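Local coordinates for oxidoreductase, putative (Neosartorya fumigata, PDB 6SKX), which probably catalyses the NADPH-dependent reductive amination of carbonyl compounds, reducing imines to amines, at residues A17-N31 against L40-V52. Sequence-based numbering, arbitrary orientation.
Sequences ASRFLEEKYKVAVWN and LLGKGATLSHTAV
Val29 is bonded to the residues on either side of its partner Leu47 in the parallel strand 46-47: Val29 N donates to Thr46 O at 3.0 Å, and Val29 O accepts from Ser48 N at 2.8 Å, almost straight at 178°. One step back, Thr46 N donates to Val27 O. With Ala28 paired to Thr46 and Val29 to Leu47, this is a short parallel pairing, and Ala28 CA makes a CA-H...O contact with Thr46 O. Before the pairing starts, a water spans the gap, accepting from Val27 N and donating to Gly44 O.

On the side of the sheet that carries Val29 and Leu47, Val29 CG1 lies 3.9 Å from Ala45 CB, the same methyl that Leu21 CD1 reaches from helix 11-22. Leu21 is spread over the turn 40-45: CD1 also touches Lys43 CB, while CD2 rests on Lys43 O at 3.5 Å. Further back along the helix, Leu40 forks, CD1 against Ala17 CB and CD2 against Ser18 OG. At the solvent-exposed side, Lys43 bends through its later torsions to form a loose salt bridge to Glu22, NZ to OE2 3.6 Å.

At the other end, Trp30 has CG anti to the backbone N (chi1 -173°), which carries the indole alongside the turn into helix 51-56; CD1 comes 3.5 Å from Ser48 O, and Thr50 O lies at the ring edge. Phe7 meets the indole from strand 3-7. Asn31, an NADP(+)-binding residue although no cofactor is bound to this chain here, is held by Ser33 N, Ala37 O and Ser39 OG, with Leu47 CD1 near its CB. Strand 26-30 lies between 3-7 and the outermost strand 46-47, and its end delivers Asn31 to the cofactor site, as in the Rossmann fold of the 6-phosphogluconate dehydrogenase type.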
# COMPACT_ATOMS: atom_id res chain seq x y z
N ALA A 17 -0.47 -29.72 6.38
CA ALA A 17 -0.28 -31.17 6.57
C ALA A 17 1.20 -31.56 6.35
O ALA A 17 1.73 -32.27 7.22
CB ALA A 17 -1.23 -31.91 5.65
N SER A 18 1.83 -31.09 5.27
CA SER A 18 3.29 -31.29 4.98
C SER A 18 4.11 -30.95 6.21
O SER A 18 4.95 -31.78 6.63
CB SER A 18 3.84 -30.48 3.85
OG SER A 18 3.49 -31.08 2.64
N ARG A 19 3.87 -29.75 6.71
CA ARG A 19 4.61 -29.23 7.89
C ARG A 19 4.39 -30.12 9.12
O ARG A 19 5.39 -30.50 9.77
CB ARG A 19 4.17 -27.78 8.10
CG ARG A 19 4.99 -27.06 9.14
CD ARG A 19 6.47 -27.06 8.84
NE ARG A 19 7.06 -26.55 10.06
CZ ARG A 19 8.32 -26.69 10.44
NH1 ARG A 19 9.19 -27.33 9.67
NH2 ARG A 19 8.69 -26.18 11.60
N PHE A 20 3.15 -30.53 9.44
CA PHE A 20 2.94 -31.46 10.59
C PHE A 20 3.70 -32.77 10.35
O PHE A 20 4.31 -33.30 11.31
CB PHE A 20 1.45 -31.70 10.88
CG PHE A 20 0.82 -30.61 11.70
CD1 PHE A 20 1.31 -30.31 12.96
CD2 PHE A 20 -0.21 -29.83 11.20
CE1 PHE A 20 0.76 -29.27 13.71
CE2 PHE A 20 -0.75 -28.80 11.94
CZ PHE A 20 -0.28 -28.54 13.21
N LEU A 21 3.74 -33.28 9.12
CA LEU A 21 4.44 -34.55 8.77
C LEU A 21 5.98 -34.37 8.87
O LEU A 21 6.60 -35.27 9.37
CB LEU A 21 4.04 -34.99 7.36
CG LEU A 21 2.65 -35.59 7.21
CD1 LEU A 21 2.21 -35.58 5.75
CD2 LEU A 21 2.63 -37.03 7.76
N GLU A 22 6.56 -33.25 8.45
CA GLU A 22 8.01 -32.97 8.63
C GLU A 22 8.36 -33.01 10.13
O GLU A 22 9.47 -33.40 10.47
CB GLU A 22 8.45 -31.57 8.17
CG GLU A 22 8.26 -31.25 6.71
CD GLU A 22 8.82 -32.31 5.79
OE1 GLU A 22 9.98 -32.73 6.04
OE2 GLU A 22 8.08 -32.73 4.85
N GLU A 23 7.49 -32.46 10.98
CA GLU A 23 7.72 -32.34 12.44
C GLU A 23 7.31 -33.62 13.18
O GLU A 23 7.17 -33.54 14.39
CB GLU A 23 6.95 -31.13 12.97
CG GLU A 23 7.51 -29.80 12.49
CD GLU A 23 8.96 -29.60 12.90
OE1 GLU A 23 9.36 -30.16 13.94
OE2 GLU A 23 9.70 -28.95 12.14
N LYS A 24 7.08 -34.71 12.44
CA LYS A 24 6.95 -36.11 12.92
C LYS A 24 5.63 -36.32 13.69
O LYS A 24 5.57 -37.18 14.55
CB LYS A 24 8.24 -36.48 13.68
CG LYS A 24 9.39 -36.93 12.77
CD LYS A 24 10.79 -36.64 13.31
N TYR A 25 4.57 -35.64 13.27
CA TYR A 25 3.26 -35.84 13.93
C TYR A 25 2.52 -36.96 13.19
O TYR A 25 2.86 -37.26 12.06
CB TYR A 25 2.41 -34.57 13.81
CG TYR A 25 2.68 -33.52 14.85
CD1 TYR A 25 3.81 -32.73 14.80
CD2 TYR A 25 1.80 -33.31 15.89
CE1 TYR A 25 4.06 -31.77 15.76
CE2 TYR A 25 2.02 -32.35 16.85
CZ TYR A 25 3.16 -31.58 16.79
OH TYR A 25 3.39 -30.63 17.74
N LYS A 26 1.56 -37.59 13.86
CA LYS A 26 0.68 -38.58 13.20
C LYS A 26 -0.41 -37.71 12.55
O LYS A 26 -1.00 -36.93 13.27
CB LYS A 26 0.19 -39.58 14.24
CG LYS A 26 -0.87 -40.57 13.77
CD LYS A 26 -1.45 -41.37 14.89
CE LYS A 26 -2.56 -42.29 14.43
NZ LYS A 26 -3.87 -41.61 14.47
N VAL A 27 -0.64 -37.83 11.25
CA VAL A 27 -1.50 -36.85 10.53
C VAL A 27 -2.55 -37.58 9.70
O VAL A 27 -2.17 -38.42 8.84
CB VAL A 27 -0.66 -35.90 9.65
CG1 VAL A 27 -1.55 -34.88 8.97
CG2 VAL A 27 0.41 -35.18 10.43
N ALA A 28 -3.81 -37.28 9.96
CA ALA A 28 -4.99 -37.70 9.17
C ALA A 28 -5.38 -36.54 8.26
O ALA A 28 -5.28 -35.39 8.72
CB ALA A 28 -6.12 -38.05 10.10
N VAL A 29 -5.78 -36.81 7.03
CA VAL A 29 -6.19 -35.76 6.07
C VAL A 29 -7.53 -36.11 5.42
O VAL A 29 -7.72 -37.24 4.97
CB VAL A 29 -5.08 -35.53 5.01
CG1 VAL A 29 -3.78 -35.15 5.69
CG2 VAL A 29 -4.88 -36.74 4.11
N TRP A 30 -8.40 -35.13 5.33
CA TRP A 30 -9.65 -35.17 4.54
C TRP A 30 -9.48 -34.25 3.33
O TRP A 30 -9.21 -33.00 3.48
CB TRP A 30 -10.86 -34.81 5.43
CG TRP A 30 -12.19 -34.99 4.78
CD1 TRP A 30 -13.02 -36.06 4.89
CD2 TRP A 30 -12.86 -34.06 3.91
NE1 TRP A 30 -14.15 -35.88 4.13
CE2 TRP A 30 -14.08 -34.65 3.53
CE3 TRP A 30 -12.56 -32.76 3.45
CZ2 TRP A 30 -14.99 -34.01 2.68
CZ3 TRP A 30 -13.44 -32.14 2.59
CH2 TRP A 30 -14.64 -32.76 2.21
N ASN A 31 -9.61 -34.86 2.15
CA ASN A 31 -9.31 -34.33 0.81
C ASN A 31 -10.62 -34.29 0.01
O ASN A 31 -11.13 -35.37 -0.27
CB ASN A 31 -8.23 -35.19 0.13
CG ASN A 31 -7.79 -34.71 -1.24
OD1 ASN A 31 -8.42 -33.83 -1.84
ND2 ASN A 31 -6.75 -35.34 -1.77
N LEU A 40 -0.94 -36.88 0.08
CA LEU A 40 0.36 -36.85 0.80
C LEU A 40 0.67 -38.23 1.40
O LEU A 40 1.33 -38.29 2.47
CB LEU A 40 0.31 -35.79 1.89
CG LEU A 40 0.35 -34.36 1.38
CD1 LEU A 40 -0.25 -33.41 2.39
CD2 LEU A 40 1.79 -33.95 1.12
N LEU A 41 0.26 -39.29 0.71
CA LEU A 41 0.45 -40.69 1.15
C LEU A 41 1.95 -40.92 1.31
O LEU A 41 2.37 -41.43 2.39
CB LEU A 41 -0.21 -41.63 0.14
CG LEU A 41 -0.04 -43.12 0.42
CD1 LEU A 41 -0.64 -43.50 1.76
CD2 LEU A 41 -0.66 -43.98 -0.67
N GLY A 42 2.75 -40.53 0.31
CA GLY A 42 4.21 -40.72 0.31
C GLY A 42 4.90 -40.20 1.58
O GLY A 42 5.95 -40.78 1.98
N LYS A 43 4.44 -39.09 2.13
CA LYS A 43 5.07 -38.45 3.32
C LYS A 43 4.49 -39.03 4.62
O LYS A 43 4.91 -38.57 5.67
CB LYS A 43 4.83 -36.94 3.31
CG LYS A 43 5.61 -36.15 2.27
CD LYS A 43 6.04 -34.74 2.73
CE LYS A 43 7.36 -34.32 2.11
NZ LYS A 43 7.27 -33.04 1.38
N GLY A 44 3.49 -39.93 4.54
CA GLY A 44 2.94 -40.68 5.69
C GLY A 44 1.54 -40.27 6.15
O GLY A 44 1.12 -40.77 7.21
N ALA A 45 0.83 -39.39 5.45
CA ALA A 45 -0.56 -39.02 5.84
C ALA A 45 -1.49 -40.22 5.61
O ALA A 45 -1.24 -40.99 4.68
CB ALA A 45 -1.04 -37.83 5.06
N THR A 46 -2.56 -40.32 6.41
CA THR A 46 -3.62 -41.37 6.31
C THR A 46 -4.93 -40.72 5.82
O THR A 46 -5.37 -39.73 6.43
CB THR A 46 -3.76 -42.06 7.67
OG1 THR A 46 -2.51 -42.65 7.97
CG2 THR A 46 -4.80 -43.16 7.70
N LEU A 47 -5.53 -41.23 4.76
CA LEU A 47 -6.74 -40.62 4.15
C LEU A 47 -7.97 -40.91 5.01
O LEU A 47 -8.25 -42.07 5.23
CB LEU A 47 -6.94 -41.18 2.74
CG LEU A 47 -7.99 -40.48 1.86
CD1 LEU A 47 -7.78 -38.98 1.79
CD2 LEU A 47 -7.98 -41.07 0.46
N SER A 48 -8.72 -39.87 5.40
CA SER A 48 -10.04 -39.97 6.07
C SER A 48 -11.12 -40.14 4.99
O SER A 48 -11.44 -39.15 4.30
CB SER A 48 -10.30 -38.73 6.93
OG SER A 48 -9.25 -38.51 7.87
N HIS A 49 -11.67 -41.35 4.84
CA HIS A 49 -12.68 -41.71 3.82
C HIS A 49 -14.01 -41.01 4.08
O HIS A 49 -14.70 -40.81 3.10
CB HIS A 49 -12.88 -43.23 3.71
CG HIS A 49 -11.66 -43.93 3.21
ND1 HIS A 49 -11.68 -45.22 2.74
CD2 HIS A 49 -10.36 -43.54 3.16
CE1 HIS A 49 -10.46 -45.57 2.37
NE2 HIS A 49 -9.63 -44.56 2.62
N THR A 50 -14.35 -40.65 5.33
CA THR A 50 -15.56 -39.83 5.65
C THR A 50 -15.17 -38.73 6.62
O THR A 50 -14.10 -38.87 7.24
CB THR A 50 -16.69 -40.67 6.27
OG1 THR A 50 -16.20 -41.18 7.52
CG2 THR A 50 -17.17 -41.78 5.35
N ALA A 51 -16.04 -37.73 6.79
CA ALA A 51 -15.87 -36.69 7.83
C ALA A 51 -15.89 -37.29 9.24
O ALA A 51 -15.07 -36.83 10.08
CB ALA A 51 -16.89 -35.60 7.64
N VAL A 52 -16.69 -38.32 9.50
CA VAL A 52 -16.74 -39.02 10.83
C VAL A 52 -15.35 -39.58 11.18
O VAL A 52 -14.89 -39.34 12.31
CB VAL A 52 -17.82 -40.13 10.84
CG1 VAL A 52 -17.68 -41.05 12.04
CG2 VAL A 52 -19.24 -39.54 10.77
O HOH W 1 0.68 -39.92 9.73
O HOH W 2 -1.60 -41.42 10.32
O HOH W 3 -17.18 -37.24 3.66